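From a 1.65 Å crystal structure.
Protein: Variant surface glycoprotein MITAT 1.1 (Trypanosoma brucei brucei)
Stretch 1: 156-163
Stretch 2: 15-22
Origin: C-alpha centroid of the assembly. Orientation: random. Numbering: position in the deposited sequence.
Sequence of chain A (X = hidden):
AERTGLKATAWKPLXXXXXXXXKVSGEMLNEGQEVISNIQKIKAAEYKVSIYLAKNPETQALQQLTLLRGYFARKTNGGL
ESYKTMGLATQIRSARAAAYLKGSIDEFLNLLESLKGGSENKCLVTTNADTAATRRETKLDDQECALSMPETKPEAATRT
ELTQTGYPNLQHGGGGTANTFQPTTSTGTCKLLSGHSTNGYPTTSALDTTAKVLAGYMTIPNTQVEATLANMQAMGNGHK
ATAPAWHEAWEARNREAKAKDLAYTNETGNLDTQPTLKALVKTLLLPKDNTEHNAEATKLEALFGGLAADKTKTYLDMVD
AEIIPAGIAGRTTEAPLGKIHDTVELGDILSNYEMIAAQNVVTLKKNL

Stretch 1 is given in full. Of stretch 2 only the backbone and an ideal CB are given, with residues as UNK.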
# COMPACT_ATOMS: atom_id res chain seq x y z
N ALA A 156 5.43 -12.08 7.94
CA ALA A 156 5.31 -13.16 6.99
C ALA A 156 3.97 -13.83 7.37
O ALA A 156 3.86 -14.42 8.44
CB ALA A 156 6.44 -14.11 7.14
N ALA A 157 3.01 -13.75 6.48
CA ALA A 157 1.68 -14.35 6.68
C ALA A 157 1.64 -15.82 6.30
O ALA A 157 2.48 -16.36 5.53
CB ALA A 157 0.71 -13.58 5.85
N THR A 158 0.68 -16.54 6.86
CA THR A 158 0.47 -17.91 6.47
C THR A 158 -0.24 -17.96 5.12
O THR A 158 -0.81 -17.00 4.70
CB THR A 158 -0.26 -18.70 7.52
OG1 THR A 158 -1.56 -18.13 7.79
CG2 THR A 158 0.55 -18.76 8.79
N ARG A 159 -0.17 -19.12 4.47
CA ARG A 159 -0.70 -19.31 3.15
C ARG A 159 -1.53 -20.56 3.05
O ARG A 159 -1.70 -21.12 1.95
CB ARG A 159 0.52 -19.43 2.21
CG ARG A 159 1.24 -18.10 2.11
CD ARG A 159 0.68 -17.29 0.98
NE ARG A 159 1.31 -15.98 0.85
CZ ARG A 159 1.02 -15.12 -0.13
NH1 ARG A 159 0.13 -15.40 -1.07
NH2 ARG A 159 1.64 -13.97 -0.15
N THR A 160 -2.15 -20.96 4.17
CA THR A 160 -2.96 -22.15 4.16
C THR A 160 -4.41 -21.88 4.03
O THR A 160 -5.18 -22.80 3.61
CB THR A 160 -2.73 -22.97 5.48
OG1 THR A 160 -2.63 -22.11 6.62
CG2 THR A 160 -1.39 -23.73 5.32
N GLU A 161 -4.85 -20.68 4.46
CA GLU A 161 -6.29 -20.44 4.51
C GLU A 161 -6.82 -19.80 3.22
O GLU A 161 -7.99 -20.01 2.86
CB GLU A 161 -6.71 -19.65 5.73
CG GLU A 161 -6.09 -20.15 7.04
CD GLU A 161 -6.30 -21.66 7.23
OE1 GLU A 161 -7.42 -22.17 6.99
OE2 GLU A 161 -5.27 -22.32 7.57
N LEU A 162 -5.95 -19.07 2.53
CA LEU A 162 -6.32 -18.44 1.25
C LEU A 162 -5.18 -18.71 0.31
O LEU A 162 -4.09 -18.13 0.45
CB LEU A 162 -6.56 -16.93 1.44
CG LEU A 162 -6.74 -16.13 0.14
CD1 LEU A 162 -7.76 -16.85 -0.75
CD2 LEU A 162 -7.11 -14.65 0.39
N THR A 163 -5.40 -19.70 -0.54
CA THR A 163 -4.33 -20.23 -1.39
C THR A 163 -4.54 -19.76 -2.80
O THR A 163 -5.48 -19.01 -3.06
CB THR A 163 -4.36 -21.75 -1.39
OG1 THR A 163 -5.54 -22.15 -2.06
CG2 THR A 163 -4.40 -22.33 0.03
N UNK A 15 -12.44 -18.41 11.82
CA UNK A 15 -11.39 -17.94 12.79
C UNK A 15 -9.96 -18.10 12.22
O UNK A 15 -9.15 -17.22 12.30
CB UNK A 15 -11.50 -18.72 14.10
N UNK A 16 -9.68 -19.23 11.59
CA UNK A 16 -8.39 -19.45 10.95
C UNK A 16 -8.16 -18.44 9.84
O UNK A 16 -7.05 -17.91 9.72
CB UNK A 16 -8.30 -20.87 10.40
N UNK A 17 -9.17 -18.18 9.05
CA UNK A 17 -9.02 -17.24 7.94
C UNK A 17 -8.80 -15.85 8.46
O UNK A 17 -7.89 -15.16 7.95
CB UNK A 17 -10.24 -17.27 7.02
N UNK A 18 -9.62 -15.39 9.44
CA UNK A 18 -9.39 -14.06 9.94
C UNK A 18 -7.98 -13.89 10.55
O UNK A 18 -7.33 -12.86 10.35
CB UNK A 18 -10.46 -13.72 10.98
N UNK A 19 -7.49 -14.93 11.25
CA UNK A 19 -6.11 -14.95 11.75
C UNK A 19 -5.09 -14.81 10.60
O UNK A 19 -4.18 -14.01 10.69
CB UNK A 19 -5.85 -16.25 12.52
N UNK A 20 -5.27 -15.54 9.55
CA UNK A 20 -4.36 -15.46 8.41
C UNK A 20 -4.40 -14.06 7.78
O UNK A 20 -3.35 -13.43 7.54
CB UNK A 20 -4.72 -16.52 7.37
N UNK A 21 -5.61 -13.58 7.53
CA UNK A 21 -5.83 -12.29 6.88
C UNK A 21 -5.23 -11.14 7.67
O UNK A 21 -4.83 -10.14 7.11
CB UNK A 21 -7.33 -12.05 6.68
N UNK A 22 -5.14 -11.29 8.97
CA UNK A 22 -4.65 -10.26 9.87
C UNK A 22 -3.22 -9.84 9.52
O UNK A 22 -2.88 -8.70 9.77
CB UNK A 22 -4.71 -10.75 11.32

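Stretch 2 is helical from position 15 onward and packs against stretch 1, an irregular segment, so each position can be judged by where its CA-to-CB bond leads.

At position 15 the ideal CB finds nothing of stretch 1 within 5.5 Å, and stretch 1 sets no requirement. The residue is Cys15, bonded covalently elsewhere in the structure.

Position 16 points toward stretch 1, its ideal CB 3.7 Å from Glu161 OE1. A carboxylate this near favours a basic or polar side chain, although a long aliphatic one could also lie along it. The residue is Lys16. Its CE comes to 3.5 Å from Glu161 OE1, but NZ stays 4.2 Å from that same OE1, so the charges attract without forming a salt bridge.

Position 17 points sideways, with its ideal CB 4.5 Å from Glu161 CB, and the side chain of Leu162 lies within reach of a longer group. Leucine, isoleucine or methionine would be suitable. Leu17 bends its end closer: CD1 lies 4.0 Å from Glu161 CB and 4.3 Å from Leu162 CB.

Position 18 points away and is unconstrained by stretch 1; it is Thr18. Position 19 points sideways with no partner in reach, so many residues would do. Thr19 turns back on its own helix, OG1 donating to Cys15 O at 2.8 Å.

Position 20 is the most demanding. Its CB points toward stretch 1, 3.6 Å from Thr158 OG1 and 3.9 Å from Glu161 CG, and beyond it the chain curls so that the amides of Thr160, Glu161 and Leu162 present their N atoms to one small space. Such a cluster of donors calls for an acceptor on a side chain of some length: glutamate, or perhaps glutamine. Glu20 extends with chi1 and chi2 both t and delivers its carboxylate there. OE1 accepts from Thr160 N and Glu161 N, both at 3.0 Å, and from Thr158 OG1 in a very short bond of 2.5 Å; OE2 accepts from Leu162 N at 2.9 Å. The backbone assists, because water 1 donates to Glu20 O and accepts from Thr158 N, each at 2.9 Å.

Position 21 points away, yet a branched or long apolar side chain could reach back to Leu162. Leu21 does so, CD2 lying 4.1 Å from Leu162 CD2.

Position 22 points sideways without a partner, and small polar residues are among those it would accept. Ser22 OG donates to Thr19 O at 2.6 Å.

Stretch 2 15-22: CKLTTELS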
# COMPACT_ATOMS: atom_id res chain seq x y z
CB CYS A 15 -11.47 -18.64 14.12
SG CYS A 15 -12.95 -18.22 15.06
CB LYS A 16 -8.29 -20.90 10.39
CG LYS A 16 -8.20 -21.96 11.47
CD LYS A 16 -8.44 -23.35 10.87
CE LYS A 16 -7.38 -23.91 10.03
NZ LYS A 16 -7.56 -25.38 9.67
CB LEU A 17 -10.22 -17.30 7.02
CG LEU A 17 -10.29 -16.32 5.83
CD1 LEU A 17 -9.08 -16.53 4.90
CD2 LEU A 17 -11.61 -16.43 5.05
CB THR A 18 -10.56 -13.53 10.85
OG1 THR A 18 -10.35 -12.14 11.06
CG2 THR A 18 -10.51 -14.20 12.13
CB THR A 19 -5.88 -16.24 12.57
OG1 THR A 19 -6.87 -16.30 13.64
CG2 THR A 19 -4.50 -16.27 13.10
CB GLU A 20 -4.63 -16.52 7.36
CG GLU A 20 -3.72 -16.41 6.12
CD GLU A 20 -3.59 -17.71 5.36
OE1 GLU A 20 -3.13 -18.75 5.98
OE2 GLU A 20 -4.03 -17.69 4.18
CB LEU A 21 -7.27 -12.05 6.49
CG LEU A 21 -7.99 -13.00 5.52
CD1 LEU A 21 -9.45 -12.54 5.42
CD2 LEU A 21 -7.30 -12.95 4.16
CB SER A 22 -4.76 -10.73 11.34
OG SER A 22 -3.73 -11.63 11.58
O HOH W 1 -1.01 -14.83 8.56
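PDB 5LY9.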